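Local coordinates for protein sensor histidine kinase (Clostridium perfringens, PDB 4ONX) that probably senses an extracellular signal through its single-Cache-like sensor domain and passes it to a histidine kinase module, at residues Val35-Lys40 / Thr130-Phe134; Asp78-Val84 / Phe146-Tyr152. One frame throughout, in Å; residues are numbered along the deposited sequence.

Contact 1: residues Val35-Lys40 / Thr130-Phe134; sequences VRNTLK and TLRWF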
ATOM      1  N   VAL E  35     -12.616  30.817   2.077  1.00 94.66           N
ATOM      2  CA  VAL E  35     -11.893  29.951   2.981  1.00 94.49           C
ATOM      3  C   VAL E  35     -12.805  29.506   4.109  1.00 93.13           C
ATOM      4  O   VAL E  35     -12.963  28.312   4.365  1.00 94.40           O
ATOM      5  CB  VAL E  35     -10.666  30.672   3.575  1.00 96.19           C
ATOM      6  CG1 VAL E  35     -10.018  29.839   4.664  1.00 94.37           C
ATOM      7  CG2 VAL E  35      -9.661  30.993   2.484  1.00 98.07           C
ATOM      8  N   ARG E  36     -13.412  30.469   4.784  1.00 91.83           N
ATOM      9  CA  ARG E  36     -14.281  30.149   5.905  1.00 96.02           C
ATOM     10  C   ARG E  36     -15.289  29.077   5.487  1.00 94.73           C
ATOM     11  O   ARG E  36     -15.509  28.109   6.219  1.00 97.18           O
ATOM     12  CB  ARG E  36     -15.004  31.407   6.434  1.00100.71           C
ATOM     13  CG  ARG E  36     -14.051  32.521   6.889  1.00105.10           C
ATOM     14  CD  ARG E  36     -14.657  33.766   7.587  1.00107.26           C
ATOM     15  NE  ARG E  36     -13.605  34.341   8.419  1.00111.41           N
ATOM     16  CZ  ARG E  36     -13.505  34.232   9.740  1.00112.11           C
ATOM     17  NH1 ARG E  36     -12.465  34.784  10.347  1.00110.76           N
ATOM     18  NH2 ARG E  36     -14.435  33.611  10.457  1.00111.60           N
ATOM     19  N   ASN E  37     -15.867  29.235   4.296  1.00 94.83           N
ATOM     20  CA  ASN E  37     -16.882  28.284   3.814  1.00 96.93           C
ATOM     21  C   ASN E  37     -16.245  26.908   3.574  1.00 96.05           C
ATOM     22  O   ASN E  37     -16.726  25.908   4.098  1.00 99.92           O
ATOM     23  CB  ASN E  37     -17.665  28.799   2.583  1.00 99.59           C
ATOM     24  CG  ASN E  37     -19.195  28.694   2.738  1.00102.44           C
ATOM     25  OD1 ASN E  37     -19.735  28.498   3.830  1.00100.71           O
ATOM     26  ND2 ASN E  37     -19.899  28.894   1.632  1.00104.83           N
ATOM     27  N   THR E  38     -15.137  26.859   2.835  1.00 93.58           N
ATOM     28  CA  THR E  38     -14.458  25.589   2.591  1.00 93.14           C
ATOM     29  C   THR E  38     -14.194  24.813   3.872  1.00 92.94           C
ATOM     30  O   THR E  38     -14.412  23.599   3.939  1.00 96.11           O
ATOM     31  CB  THR E  38     -13.098  25.812   1.922  1.00 94.35           C
ATOM     32  OG1 THR E  38     -13.286  26.500   0.690  1.00 94.05           O
ATOM     33  CG2 THR E  38     -12.387  24.491   1.646  1.00 96.83           C
ATOM     34  N   LEU E  39     -13.697  25.502   4.888  1.00 90.20           N
ATOM     35  CA  LEU E  39     -13.404  24.837   6.138  1.00 91.37           C
ATOM     36  C   LEU E  39     -14.665  24.239   6.755  1.00 91.54           C
ATOM     37  O   LEU E  39     -14.656  23.096   7.221  1.00 95.19           O
ATOM     38  CB  LEU E  39     -12.762  25.808   7.132  1.00 93.19           C
ATOM     39  CG  LEU E  39     -11.434  26.477   6.761  1.00 96.50           C
ATOM     40  CD1 LEU E  39     -10.976  27.360   7.911  1.00 97.28           C
ATOM     41  CD2 LEU E  39     -10.349  25.463   6.432  1.00 97.70           C
ATOM     42  N   LYS E  40     -15.746  25.008   6.750  1.00 88.16           N
ATOM     43  CA  LYS E  40     -16.996  24.570   7.376  1.00 90.90           C
ATOM     44  C   LYS E  40     -17.613  23.393   6.619  1.00 93.23           C
ATOM     45  O   LYS E  40     -17.971  22.387   7.229  1.00 92.91           O
ATOM     46  CB  LYS E  40     -17.962  25.773   7.493  1.00 94.02           C
ATOM     47  CG  LYS E  40     -19.243  25.672   8.430  1.00 97.06           C
ATOM     48  CD  LYS E  40     -20.595  25.188   7.862  1.00100.13           C
ATOM     49  CE  LYS E  40     -21.708  25.368   8.909  1.00102.86           C
ATOM     50  NZ  LYS E  40     -23.047  24.870   8.465  1.00108.56           N
ATOM     51  N   THR E 130      -3.093  30.648  12.325  1.00128.43           N
ATOM     52  CA  THR E 130      -3.836  29.544  11.731  1.00122.83           C
ATOM     53  C   THR E 130      -5.334  29.640  12.050  1.00123.96           C
ATOM     54  O   THR E 130      -5.738  29.718  13.208  1.00126.53           O
ATOM     55  CB  THR E 130      -3.217  28.181  12.127  1.00119.76           C
ATOM     56  OG1 THR E 130      -4.068  27.112  11.711  1.00115.19           O
ATOM     57  CG2 THR E 130      -3.010  28.095  13.613  1.00123.69           C
ATOM     58  N   LEU E 131      -6.146  29.685  10.998  1.00121.71           N
ATOM     59  CA  LEU E 131      -7.596  29.790  11.129  1.00123.50           C
ATOM     60  C   LEU E 131      -8.196  28.415  11.202  1.00119.55           C
ATOM     61  O   LEU E 131      -7.999  27.621  10.293  1.00116.88           O
ATOM     62  CB  LEU E 131      -8.187  30.530   9.923  1.00124.11           C
ATOM     63  CG  LEU E 131      -9.715  30.640   9.833  1.00124.93           C
ATOM     64  CD1 LEU E 131     -10.304  31.340  11.053  1.00131.00           C
ATOM     65  CD2 LEU E 131     -10.100  31.378   8.565  1.00124.28           C
ATOM     66  N   ARG E 132      -8.939  28.137  12.267  1.00122.25           N
ATOM     67  CA  ARG E 132      -9.535  26.829  12.439  1.00121.91           C
ATOM     68  C   ARG E 132     -11.035  26.878  12.620  1.00124.37           C
ATOM     69  O   ARG E 132     -11.591  27.886  13.041  1.00128.75           O
ATOM     70  CB  ARG E 132      -8.952  26.133  13.667  1.00125.69           C
ATOM     71  CG  ARG E 132      -7.432  26.157  13.784  1.00126.22           C
ATOM     72  CD  ARG E 132      -6.958  27.138  14.829  1.00133.08           C
ATOM     73  NE  ARG E 132      -7.023  26.559  16.173  1.00137.69           N
ATOM     74  CZ  ARG E 132      -7.255  27.247  17.284  1.00145.00           C
ATOM     75  NH1 ARG E 132      -7.253  26.628  18.462  1.00149.82           N
ATOM     76  NH2 ARG E 132      -7.532  28.538  17.221  1.00149.16           N
ATOM     77  N   TRP E 133     -11.682  25.762  12.308  1.00104.81           N
ATOM     78  CA  TRP E 133     -13.115  25.612  12.482  1.00106.99           C
ATOM     79  C   TRP E 133     -13.344  24.328  13.232  1.00102.59           C
ATOM     80  O   TRP E 133     -12.859  23.280  12.823  1.00 98.74           O
ATOM     81  CB  TRP E 133     -13.845  25.552  11.143  1.00107.72           C
ATOM     82  CG  TRP E 133     -15.272  25.118  11.284  1.00108.63           C
ATOM     83  CD1 TRP E 133     -15.757  23.847  11.146  1.00104.95           C
ATOM     84  CD2 TRP E 133     -16.387  25.935  11.634  1.00115.35           C
ATOM     85  NE1 TRP E 133     -17.110  23.827  11.372  1.00107.10           N
ATOM     86  CE2 TRP E 133     -17.522  25.098  11.676  1.00113.59           C
ATOM     87  CE3 TRP E 133     -16.543  27.294  11.912  1.00125.21           C
ATOM     88  CZ2 TRP E 133     -18.790  25.577  11.987  1.00120.20           C
ATOM     89  CZ3 TRP E 133     -17.805  27.771  12.217  1.00131.63           C
ATOM     90  CH2 TRP E 133     -18.911  26.916  12.254  1.00129.54           C
ATOM     91  N   PHE E 134     -14.077  24.412  14.334  1.00108.63           N
ATOM     92  CA  PHE E 134     -14.375  23.248  15.153  1.00109.67           C
ATOM     93  C   PHE E 134     -15.807  22.802  14.931  1.00110.48           C
ATOM     94  O   PHE E 134     -16.733  23.598  14.982  1.00116.27           O
ATOM     95  CB  PHE E 134     -14.139  23.555  16.629  1.00117.53           C
ATOM     96  CG  PHE E 134     -12.689  23.758  16.985  1.00122.46           C
ATOM     97  CD1 PHE E 134     -12.054  24.964  16.729  1.00127.28           C
ATOM     98  CD2 PHE E 134     -11.964  22.741  17.596  1.00122.89           C
ATOM     99  CE1 PHE E 134     -10.721  25.150  17.061  1.00128.87           C
ATOM    100  CE2 PHE E 134     -10.632  22.923  17.932  1.00124.32           C
ATOM    101  CZ  PHE E 134     -10.011  24.132  17.666  1.00125.86           C
TER
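Leu-39 and Leu-131 meet in a helix-on-sheet packing contact, in which the long N-terminal helix of a Cache-type sensor domain lies across the strand outermost within this chain's antiparallel sheet. The short axes approach to 8.5 Å and cross at -42°, a spacing bridged by apolar side chains without any hydrogen bond. CD1 of Leu-39 reaches CG of Leu-131 at 4.0 Å and also rests near that residue's carbonyl oxygen. One turn earlier, Val-35 brings CG1 to CD2 of Leu-131 at 4.2 Å; branched aliphatic residues suit this buried seam because they fill it without needing polar partners. Towards the rim, Lys-40 lays its CG over one face of the Trp-133 indole, 3.9 Å from the centroid of the six-membered ring, in a CH-pi contact. Lys-40 bends at chi2 (-92°), so that CG stays over the ring while the ammonium end leads away from the strand. NE1 of Trp-133 is hydrogen-bonded to OE1 of Gln-135. Arg-36 turns one guanidinium face to the Leu-131 methyls and makes a cation-pi contact with Tyr-120 of the second subunit. Leu-39 also packs on Val-149 of strand 142-153, while strand 129-139 continues the sheet by antiparallel pairing with a strand of the second subunit.

Contact 2: residues Asp78-Val84 / Phe146-Tyr152; sequences DVDIIVV and FIMVGKY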
ATOM      1  N   ASP E  78      -7.050  24.924   0.353  1.00103.37           N
ATOM      2  CA  ASP E  78      -7.181  25.715   1.584  1.00106.96           C
ATOM      3  C   ASP E  78      -7.178  24.924   2.887  1.00102.49           C
ATOM      4  O   ASP E  78      -7.328  25.517   3.953  1.00111.84           O
ATOM      5  CB  ASP E  78      -8.433  26.596   1.520  1.00106.36           C
ATOM      6  CG  ASP E  78      -8.289  27.740   0.534  1.00110.84           C
ATOM      7  OD1 ASP E  78      -7.147  28.160   0.266  1.00111.87           O
ATOM      8  OD2 ASP E  78      -9.325  28.242   0.047  1.00130.86           O
ATOM      9  N   VAL E  79      -7.020  23.609   2.822  1.00 89.41           N
ATOM     10  CA  VAL E  79      -6.995  22.813   4.032  1.00 90.39           C
ATOM     11  C   VAL E  79      -5.585  22.338   4.308  1.00 95.15           C
ATOM     12  O   VAL E  79      -5.100  21.421   3.660  1.00102.25           O
ATOM     13  CB  VAL E  79      -7.906  21.592   3.929  1.00 87.27           C
ATOM     14  CG1 VAL E  79      -7.786  20.739   5.176  1.00 86.46           C
ATOM     15  CG2 VAL E  79      -9.342  22.035   3.735  1.00 91.93           C
ATOM     16  N   ASP E  80      -4.943  22.954   5.292  1.00 98.22           N
ATOM     17  CA  ASP E  80      -3.583  22.606   5.667  1.00 95.47           C
ATOM     18  C   ASP E  80      -3.533  21.667   6.864  1.00 97.38           C
ATOM     19  O   ASP E  80      -2.504  21.053   7.123  1.00102.75           O
ATOM     20  CB  ASP E  80      -2.809  23.866   6.035  1.00100.70           C
ATOM     21  CG  ASP E  80      -2.757  24.881   4.905  1.00100.08           C
ATOM     22  OD1 ASP E  80      -2.821  24.471   3.727  1.00 98.04           O
ATOM     23  OD2 ASP E  80      -2.611  26.088   5.210  1.00104.09           O
ATOM     24  N   ILE E  81      -4.632  21.569   7.605  1.00 98.48           N
ATOM     25  CA  ILE E  81      -4.679  20.734   8.796  1.00 99.85           C
ATOM     26  C   ILE E  81      -6.061  20.169   9.016  1.00 95.21           C
ATOM     27  O   ILE E  81      -7.065  20.858   8.846  1.00 95.64           O
ATOM     28  CB  ILE E  81      -4.358  21.578  10.070  1.00111.24           C
ATOM     29  CG1 ILE E  81      -3.053  22.372   9.897  1.00117.81           C
ATOM     30  CG2 ILE E  81      -4.358  20.736  11.354  1.00114.00           C
ATOM     31  CD1 ILE E  81      -2.665  23.237  11.078  1.00128.21           C
ATOM     32  N   ILE E  82      -6.098  18.912   9.418  1.00 97.09           N
ATOM     33  CA  ILE E  82      -7.331  18.253   9.761  1.00 99.71           C
ATOM     34  C   ILE E  82      -7.081  17.403  10.976  1.00 98.70           C
ATOM     35  O   ILE E  82      -6.145  16.600  11.003  1.00 95.88           O
ATOM     36  CB  ILE E  82      -7.840  17.289   8.703  1.00101.81           C
ATOM     37  CG1 ILE E  82      -8.252  18.016   7.440  1.00112.36           C
ATOM     38  CG2 ILE E  82      -9.010  16.495   9.265  1.00100.65           C
ATOM     39  CD1 ILE E  82      -8.890  17.085   6.439  1.00116.13           C
ATOM     40  N   VAL E  83      -7.958  17.537  11.952  1.00 98.00           N
ATOM     41  CA  VAL E  83      -7.853  16.766  13.156  1.00100.06           C
ATOM     42  C   VAL E  83      -9.187  16.177  13.504  1.00 99.95           C
ATOM     43  O   VAL E  83     -10.209  16.844  13.417  1.00105.63           O
ATOM     44  CB  VAL E  83      -7.388  17.636  14.315  1.00106.86           C
ATOM     45  CG1 VAL E  83      -7.515  16.880  15.625  1.00110.56           C
ATOM     46  CG2 VAL E  83      -5.961  18.089  14.069  1.00109.80           C
ATOM     47  N   VAL E  84      -9.166  14.911  13.878  1.00 97.90           N
ATOM     48  CA  VAL E  84     -10.355  14.217  14.282  1.00 99.34           C
ATOM     49  C   VAL E  84     -10.057  13.699  15.666  1.00103.17           C
ATOM     50  O   VAL E  84      -9.111  12.933  15.875  1.00 98.90           O
ATOM     51  CB  VAL E  84     -10.680  13.050  13.351  1.00100.66           C
ATOM     52  CG1 VAL E  84     -11.906  12.307  13.862  1.00104.61           C
ATOM     53  CG2 VAL E  84     -10.895  13.564  11.936  1.00 99.75           C
ATOM     54  N   PHE E 146     -15.044  15.536  17.985  1.00109.36           N
ATOM     55  CA  PHE E 146     -15.105  16.734  17.173  1.00108.53           C
ATOM     56  C   PHE E 146     -14.108  16.661  16.033  1.00103.54           C
ATOM     57  O   PHE E 146     -13.201  15.831  16.034  1.00104.19           O
ATOM     58  CB  PHE E 146     -14.822  17.989  18.010  1.00112.77           C
ATOM     59  CG  PHE E 146     -13.382  18.142  18.418  1.00111.44           C
ATOM     60  CD1 PHE E 146     -12.455  18.703  17.543  1.00108.47           C
ATOM     61  CD2 PHE E 146     -12.960  17.763  19.681  1.00113.62           C
ATOM     62  CE1 PHE E 146     -11.132  18.856  17.916  1.00109.98           C
ATOM     63  CE2 PHE E 146     -11.638  17.920  20.060  1.00114.72           C
ATOM     64  CZ  PHE E 146     -10.723  18.463  19.174  1.00111.18           C
ATOM     65  N   ILE E 147     -14.271  17.568  15.075  1.00 97.86           N
ATOM     66  CA  ILE E 147     -13.390  17.644  13.932  1.00 91.15           C
ATOM     67  C   ILE E 147     -12.931  19.067  13.810  1.00 88.30           C
ATOM     68  O   ILE E 147     -13.727  19.969  13.900  1.00 90.72           O
ATOM     69  CB  ILE E 147     -14.108  17.232  12.641  1.00 89.81           C
ATOM     70  CG1 ILE E 147     -14.682  15.833  12.818  1.00 92.48           C
ATOM     71  CG2 ILE E 147     -13.159  17.295  11.458  1.00 87.83           C
ATOM     72  CD1 ILE E 147     -15.223  15.219  11.559  1.00 96.45           C
HETATM   73  N   MSE E 148     -11.639  19.262  13.624  1.00 90.31           N
HETATM   74  CA  MSE E 148     -11.092  20.597  13.471  1.00 91.23           C
HETATM   75  C   MSE E 148     -10.483  20.629  12.108  1.00 89.37           C
HETATM   76  O   MSE E 148      -9.858  19.658  11.674  1.00 92.69           O
HETATM   77  CB  MSE E 148     -10.059  20.868  14.555  1.00 97.24           C
HETATM   78  CG  MSE E 148      -9.590  22.309  14.576  1.00103.50           C
HETATM   79 SE   MSE E 148      -8.135  22.556  13.286  0.96118.22          SE
HETATM   80  CE  MSE E 148      -6.773  21.782  14.477  1.00125.67           C
ATOM     81  N   VAL E 149     -10.689  21.730  11.402  1.00 85.27           N
ATOM     82  CA  VAL E 149     -10.137  21.898  10.071  1.00 85.32           C
ATOM     83  C   VAL E 149      -9.560  23.294  10.013  1.00 85.36           C
ATOM     84  O   VAL E 149     -10.221  24.239  10.422  1.00 87.51           O
ATOM     85  CB  VAL E 149     -11.217  21.734   8.989  1.00 85.64           C
ATOM     86  CG1 VAL E 149     -10.645  22.009   7.613  1.00 86.73           C
ATOM     87  CG2 VAL E 149     -11.793  20.334   9.020  1.00 87.77           C
ATOM     88  N   GLY E 150      -8.347  23.438   9.489  1.00 85.94           N
ATOM     89  CA  GLY E 150      -7.734  24.751   9.447  1.00 86.77           C
ATOM     90  C   GLY E 150      -6.798  25.046   8.299  1.00 89.35           C
ATOM     91  O   GLY E 150      -6.362  24.150   7.564  1.00 86.17           O
ATOM     92  N   LYS E 151      -6.500  26.328   8.159  1.00 93.23           N
ATOM     93  CA  LYS E 151      -5.595  26.814   7.138  1.00102.08           C
ATOM     94  C   LYS E 151      -4.547  27.649   7.833  1.00116.94           C
ATOM     95  O   LYS E 151      -4.862  28.393   8.758  1.00120.70           O
ATOM     96  CB  LYS E 151      -6.332  27.690   6.131  1.00 98.83           C
ATOM     97  CG  LYS E 151      -5.434  28.245   5.039  1.00 99.73           C
ATOM     98  CD  LYS E 151      -6.187  29.226   4.168  1.00 95.96           C
ATOM     99  CE  LYS E 151      -5.303  29.827   3.092  1.00 99.46           C
ATOM    100  NZ  LYS E 151      -4.887  28.809   2.094  1.00102.83           N
ATOM    101  N   TYR E 152      -3.307  27.542   7.376  1.00110.22           N
ATOM    102  CA  TYR E 152      -2.217  28.293   7.961  1.00117.93           C
ATOM    103  C   TYR E 152      -1.881  29.513   7.124  1.00116.43           C
ATOM    104  O   TYR E 152      -1.949  29.471   5.899  1.00113.24           O
ATOM    105  CB  TYR E 152      -0.973  27.411   8.125  1.00131.91           C
ATOM    106  CG  TYR E 152       0.231  28.178   8.645  1.00141.64           C
ATOM    107  CD1 TYR E 152       0.364  28.473  10.000  1.00144.92           C
ATOM    108  CD2 TYR E 152       1.227  28.625   7.777  1.00141.66           C
ATOM    109  CE1 TYR E 152       1.453  29.190  10.476  1.00149.19           C
ATOM    110  CE2 TYR E 152       2.324  29.336   8.247  1.00145.04           C
ATOM    111  CZ  TYR E 152       2.433  29.620   9.597  1.00149.45           C
ATOM    112  OH  TYR E 152       3.518  30.329  10.077  1.00143.32           O
TER
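Ile-81 to Val-84 and Ile-147 to Gly-150 pair as neighbouring antiparallel strands in the central sheet of the Cache-type sensor domain, with a classic beta bulge where Asp-80 and Ile-81 both face Gly-150. The regular ladder is the tight part. Val-83 and Met-148, a hydrogen-bonded pair, exchange two nearly straight backbone bonds, with Met-148 N to Val-83 O at 2.8 Å. Beside them, Ile-82 with Val-149 and Val-84 with Ile-147 form non-hydrogen-bonded pairs.

On the face of Ile-81 and Val-83, selenomethionine Met-148 bends at chi2 and chi3, and this fold in its flexible, unbranched chain rests the terminal methyl CE against two CG2 methyls, 3.8 Å from that of Val-83 and 4.1 Å from that of Ile-81; Phe-104 of the second subunit packs on the same face. On the other face, Val-149 CG1 meets CG1 of Val-79, the loop residue before the strand, at 4.0 Å. Helix 33-47 packs on Val-149 and Ile-147, helix 63-75 on Val-79, Ile-82 and Val-84. Beta-branched side chains suit both the extended backbone and this buried setting.

The solvent side is limited to the partly exposed Asp-78, Lys-151 and Tyr-152. Here Lys-151 runs its extended chain past the Asp-78 carbonyl, then turns at chi4 (67°) to bring NZ to Asp-78 OD1 at 3.0 Å, a salt bridge well out of the carboxylate plane. The buried, well-bonded bulge joins the two parts: Gly-150 contributes backbone alone, and its carbonyl O serves both Asp-80 N and Ile-81 N. Asp-80 turns its carboxylate back to the partner strand, where Tyr-152 N donates an almost straight bond, 170° at the hydrogen, to the anti side of OD2 at 2.7 Å.

Contacts 1 and 2 have centres about 7 Å apart and meet in the same antiparallel sheet, ordered 90-95, 81-86, 142-153, 129-139. Along the chain their segments alternate: 35-40, 78-84, 130-134, 146-152. The hairpin strands 129-139 and 142-153 are direct neighbours, probably hydrogen-bonded where Trp-133 N meets Val-149 O (2.8 Å) and Leu-131 N meets Lys-151 O (2.9 Å). Contact 1 sets the N-terminal helix against the sheet, while contact 2 joins the hairpin to strand 81-86. Both touch the second subunit, but differently: strand 129-139 pairs with one of its strands, whereas Ile-81, Val-83, Phe-146 and Met-148 of contact 2 pack against its Phe-104 and Val-105.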